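Local coordinates for protein Thf1 (Thermosynechococcus elongatus, PDB 5MJR), which associates with the FtsH protease complex involved in photosystem II repair in cyanobacteria and may take part in building photosynthetic membranes, at residues S25-A30 / C98-M103; L127-L130 / P135-P138. All coordinates share one frame; numbering follows the deposited sequence.

Overall arrangement
The two contacts follow one another along an all-helical chain and neither encloses the other. Near the N terminus, contact 1 sets helix 24-34 against the C-terminal end of helix 90-100, closing a long loop of 67 residues that includes helices 41-58 and 67-80. The chain then runs through helix 105-113 to helix 123-131, where contact 2 closes a short turn: only four residues separate its segments, and the loop leading to helix 150-162 folds back on the helix it has just left. Contacts 1 and 2 lie on opposite sides of the chain's centre; the centres of contact 1 and contact 2 are about 33 Å apart and their nearest atoms about 15 Å apart.

Contact 1: S25-A30 / C98-M103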
loop_
_atom_site.group_PDB
_atom_site.type_symbol
_atom_site.label_atom_id
_atom_site.label_comp_id
_atom_site.label_asym_id
_atom_site.label_seq_id
_atom_site.Cartn_x
_atom_site.Cartn_y
_atom_site.Cartn_z
ATOM N N SER A 25 -6.289 20.252 -5.247
ATOM C CA SER A 25 -7.638 20.601 -5.675
ATOM C C SER A 25 -8.014 20.052 -7.055
ATOM O O SER A 25 -9.156 19.599 -7.270
ATOM C CB SER A 25 -7.873 22.090 -5.644
ATOM O OG SER A 25 -7.811 22.515 -4.261
ATOM N N ASP A 26 -7.033 20.066 -7.982
ATOM C CA ASP A 26 -7.228 19.465 -9.295
ATOM C C ASP A 26 -7.439 17.940 -9.149
ATOM O O ASP A 26 -8.271 17.380 -9.802
ATOM C CB ASP A 26 -6.011 19.746 -10.178
ATOM C CG ASP A 26 -5.864 21.210 -10.556
ATOM O OD1 ASP A 26 -6.908 21.892 -10.886
ATOM O OD2 ASP A 26 -4.659 21.725 -10.469
ATOM N N THR A 27 -6.614 17.316 -8.309
ATOM C CA THR A 27 -6.750 15.870 -8.092
ATOM C C THR A 27 -8.183 15.524 -7.516
ATOM O O THR A 27 -8.839 14.590 -8.001
ATOM C CB THR A 27 -5.624 15.409 -7.124
ATOM O OG1 THR A 27 -4.413 15.622 -7.827
ATOM C CG2 THR A 27 -5.767 13.937 -6.761
ATOM N N LYS A 28 -8.646 16.293 -6.514
ATOM C CA LYS A 28 -9.948 16.031 -5.965
ATOM C C LYS A 28 -11.045 16.294 -6.984
ATOM O O LYS A 28 -11.968 15.491 -7.075
ATOM C CB LYS A 28 -10.158 16.919 -4.770
ATOM C CG LYS A 28 -9.362 16.456 -3.519
ATOM C CD LYS A 28 -9.754 17.248 -2.262
ATOM C CE LYS A 28 -8.945 16.856 -1.022
ATOM N NZ LYS A 28 -9.344 17.619 0.242
ATOM N N ARG A 29 -10.922 17.353 -7.793
ATOM C CA ARG A 29 -11.956 17.551 -8.799
ATOM C C ARG A 29 -12.017 16.421 -9.818
ATOM O O ARG A 29 -13.072 15.990 -10.229
ATOM C CB ARG A 29 -11.652 18.825 -9.588
ATOM C CG ARG A 29 -12.193 20.022 -8.935
ATOM C CD ARG A 29 -12.134 21.332 -9.859
ATOM N NE ARG A 29 -10.740 21.880 -9.853
ATOM C CZ ARG A 29 -10.227 22.693 -8.916
ATOM N NH1 ARG A 29 -10.985 23.155 -7.860
ATOM N NH2 ARG A 29 -8.958 23.121 -9.051
ATOM N N ALA A 30 -10.841 15.880 -10.199
ATOM C CA ALA A 30 -10.761 14.752 -11.101
ATOM C C ALA A 30 -11.460 13.509 -10.509
ATOM O O ALA A 30 -12.157 12.767 -11.185
ATOM C CB ALA A 30 -9.346 14.489 -11.551
ATOM N N CYS A 98 -7.435 6.252 -8.709
ATOM C CA CYS A 98 -6.182 6.104 -9.452
ATOM C C CYS A 98 -6.065 7.075 -10.608
ATOM O O CYS A 98 -5.021 7.735 -10.803
ATOM C CB CYS A 98 -6.038 4.659 -9.947
ATOM S SG CYS A 98 -5.725 3.484 -8.620
ATOM N N VAL A 99 -7.152 7.212 -11.394
ATOM C CA VAL A 99 -7.066 8.124 -12.530
ATOM C C VAL A 99 -6.886 9.554 -12.063
ATOM O O VAL A 99 -6.151 10.330 -12.725
ATOM C CB VAL A 99 -8.195 7.937 -13.550
ATOM C CG1 VAL A 99 -8.269 6.561 -14.106
ATOM C CG2 VAL A 99 -9.488 8.324 -13.065
ATOM N N ALA A 100 -7.487 9.933 -10.932
ATOM C CA ALA A 100 -7.293 11.277 -10.392
ATOM C C ALA A 100 -5.824 11.576 -10.028
ATOM O O ALA A 100 -5.395 12.739 -10.033
ATOM C CB ALA A 100 -8.160 11.465 -9.187
ATOM N N GLU A 101 -5.104 10.522 -9.685
ATOM C CA GLU A 101 -3.701 10.605 -9.316
ATOM C C GLU A 101 -2.756 10.336 -10.524
ATOM O O GLU A 101 -1.567 10.180 -10.295
ATOM C CB GLU A 101 -3.407 9.554 -8.229
ATOM C CG GLU A 101 -4.105 9.751 -6.961
ATOM C CD GLU A 101 -3.628 10.908 -6.115
ATOM O OE1 GLU A 101 -2.693 11.645 -6.392
ATOM O OE2 GLU A 101 -4.302 11.027 -5.019
ATOM N N GLU A 102 -3.307 10.366 -11.757
ATOM C CA GLU A 102 -2.467 10.105 -12.910
ATOM C C GLU A 102 -1.735 8.765 -12.783
ATOM O O GLU A 102 -0.558 8.581 -13.131
ATOM C CB GLU A 102 -1.512 11.253 -13.198
ATOM C CG GLU A 102 -2.262 12.631 -13.357
ATOM C CD GLU A 102 -1.380 13.782 -13.737
ATOM O OE1 GLU A 102 -1.230 13.938 -14.915
ATOM O OE2 GLU A 102 -0.810 14.448 -12.890
ATOM N N MET A 103 -2.507 7.780 -12.282
ATOM C CA MET A 103 -2.116 6.386 -12.264
ATOM C C MET A 103 -3.154 5.529 -12.945
ATOM O O MET A 103 -4.249 6.004 -13.336
ATOM C CB MET A 103 -1.929 5.893 -10.817
ATOM C CG MET A 103 -0.898 6.743 -10.043
ATOM S SD MET A 103 -0.460 6.130 -8.425
ATOM C CE MET A 103 0.851 7.261 -7.989
#
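The methyl CB of A100 sits against the backbone of T27 and the methyl of A30, one helical turn apart on helix 24-34. It lies 3.4 Å from T27 O and 4.0 Å from A30 CB, and the small side chains let the backbones come close, with the CA atoms of A30 and A100 5.0 Å apart. This is helix-to-helix-end packing in an all-helical fold: one face of helix 24-34 rests on the last turn of helix 90-100. The T27 methyl extends the packing past A100 and rests against two oxygens. CG2 stands anti to the backbone N (chi1 -65° for OG1), which carries it to 3.5 Å from A100 O and 3.7 Å from E101 OE2. The E101 side chain, bent at chi2 (-72°), starts away from helix 24-34 but brings its carboxylate back to the T27 methyl, the two side chains crossing at about a right angle.

Just beyond A100 the helix ends in a Schellman motif: E102 has positive phi, M103 N bonds to C98 O at 2.9 Å and E102 N to V99 O. The polar groups at the interface find partners from other parts of the fold. T27 OG1 hydrogen-bonds H55 ND1, E101 OE1 forms a salt bridge with R58, both on helix 41-58, and A100 O accepts from R22 NH2. Within helix 24-34, R29 NH2 reaches D26 OD1 at 3.0 Å, in the guanidinium plane but well above the carboxylate plane.

Across the two segments the contact therefore rests on van der Waals packing of methyl groups against backbone and carboxylate, while H55 and R58 of helix 41-58 probably fix the polar ends of T27 and E101, and R22 satisfies A100 O.

Contact 2: L127-L130 / P135-P138; sequences LDEL and PSAP
E129 and P135 bring their backbones together where the chain turns back after helix 123-131, their CA atoms 5.3 Å apart. The loop after the helix folds back on its last turn, and a glutamate carboxylate accepts from the backbone NH and hydroxyl of one serine. Segment 127-130 is helical, whereas 135-138 is irregular, with phi/psi of P135 and S136 in the extended, polyproline-like region and a cis peptide bond before P138. Across the two segments, the hydrogen bonds all end on the E129 carboxylate. E129 leaves the helix with CG anti to its backbone nitrogen (chi1 -167°) and stays extended beyond CG; it crosses P135 at a slant, with CG 3.9 Å from P135 CA, and delivers its carboxylate to S136.

There OE2 takes two donors from the same residue. S136 N gives its hydrogen at 2.8 Å and 158°, meeting OE2 on the anti side and near the carboxylate plane; S136 OG approaches OE2 on the syn side, at a short 2.5 Å and tilted farther out of the plane than the amide. The hydroxyl gets there because S136 OG stands between the backbone N and the carbonyl carbon (chi1 69°). Two donors on OE2 would restrain rotation of the carboxylate. Y118 OH is a further hydrogen-bond partner of S136 OG, tying the return to the loop that precedes helix 123-131. S132 OG hydrogen-bonds the backbone O of E129.

A lone apolar contact lies beside it: L130 CD2 to P135 CG, 4.3 Å. Farther along, P138 packs on W115 and Y118. E129 OE1 has a long, weak ion pair with R121, and it accepts at 2.8 Å from a water that also donates to S136 OG at 3.2 Å.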
loop_
_atom_site.group_PDB
_atom_site.type_symbol
_atom_site.label_atom_id
_atom_site.label_comp_id
_atom_site.label_asym_id
_atom_site.label_seq_id
_atom_site.Cartn_x
_atom_site.Cartn_y
_atom_site.Cartn_z
ATOM N N LEU A 127 14.746 -14.491 2.059
ATOM C CA LEU A 127 16.045 -13.938 2.441
ATOM C C LEU A 127 17.125 -14.458 1.439
ATOM O O LEU A 127 17.959 -13.694 1.033
ATOM C CB LEU A 127 16.373 -14.312 3.856
ATOM C CG LEU A 127 15.467 -13.790 4.967
ATOM C CD1 LEU A 127 15.737 -14.348 6.367
ATOM C CD2 LEU A 127 15.534 -12.272 5.070
ATOM N N ASP A 128 17.069 -15.734 1.079
ATOM C CA ASP A 128 18.042 -16.277 0.164
ATOM C C ASP A 128 17.975 -15.545 -1.218
ATOM O O ASP A 128 18.980 -15.198 -1.822
ATOM C CB ASP A 128 17.811 -17.748 -0.067
ATOM C CG ASP A 128 18.265 -18.618 1.094
ATOM O OD1 ASP A 128 19.029 -18.076 1.961
ATOM O OD2 ASP A 128 17.899 -19.836 1.097
ATOM N N GLU A 129 16.738 -15.251 -1.683
ATOM C CA GLU A 129 16.564 -14.552 -2.950
ATOM C C GLU A 129 17.073 -13.112 -2.860
ATOM O O GLU A 129 17.798 -12.624 -3.744
ATOM C CB GLU A 129 15.120 -14.639 -3.360
ATOM C CG GLU A 129 14.958 -14.219 -4.750
ATOM C CD GLU A 129 13.553 -14.446 -5.399
ATOM O OE1 GLU A 129 12.705 -15.263 -4.918
ATOM O OE2 GLU A 129 13.373 -13.863 -6.475
ATOM N N LEU A 130 16.781 -12.425 -1.763
ATOM C CA LEU A 130 17.339 -11.077 -1.549
ATOM C C LEU A 130 18.890 -11.127 -1.521
ATOM O O LEU A 130 19.568 -10.299 -2.149
ATOM C CB LEU A 130 16.778 -10.434 -0.346
ATOM C CG LEU A 130 15.277 -10.071 -0.409
ATOM C CD1 LEU A 130 14.717 -9.789 0.976
ATOM C CD2 LEU A 130 15.041 -8.895 -1.310
ATOM N N PRO A 135 17.117 -10.345 -6.937
ATOM C CA PRO A 135 15.785 -10.886 -6.663
ATOM C C PRO A 135 14.869 -10.646 -7.840
ATOM O O PRO A 135 14.995 -9.579 -8.509
ATOM C CB PRO A 135 15.310 -10.105 -5.455
ATOM C CG PRO A 135 16.177 -8.853 -5.456
ATOM C CD PRO A 135 17.478 -9.262 -6.061
ATOM N N SER A 136 13.923 -11.582 -7.966
ATOM C CA SER A 136 12.839 -11.421 -8.901
ATOM C C SER A 136 11.920 -10.213 -8.607
ATOM O O SER A 136 11.925 -9.755 -7.487
ATOM C CB SER A 136 11.982 -12.780 -8.842
ATOM O OG SER A 136 11.243 -12.971 -7.538
ATOM N N ALA A 137 11.182 -9.773 -9.619
ATOM C CA ALA A 137 10.124 -8.757 -9.418
ATOM C C ALA A 137 8.832 -9.505 -9.054
ATOM O O ALA A 137 8.499 -10.516 -9.649
ATOM C CB ALA A 137 9.914 -7.924 -10.670
ATOM N N PRO A 138 8.085 -8.957 -8.075
ATOM C CA PRO A 138 8.253 -7.651 -7.415
ATOM C C PRO A 138 9.076 -7.647 -6.120
ATOM O O PRO A 138 9.240 -6.587 -5.523
ATOM C CB PRO A 138 6.819 -7.251 -7.110
ATOM C CG PRO A 138 6.170 -8.584 -6.788
ATOM C CD PRO A 138 6.746 -9.494 -7.880
HETATM O O HOH W 1 10.871 -16.062 -6.815
#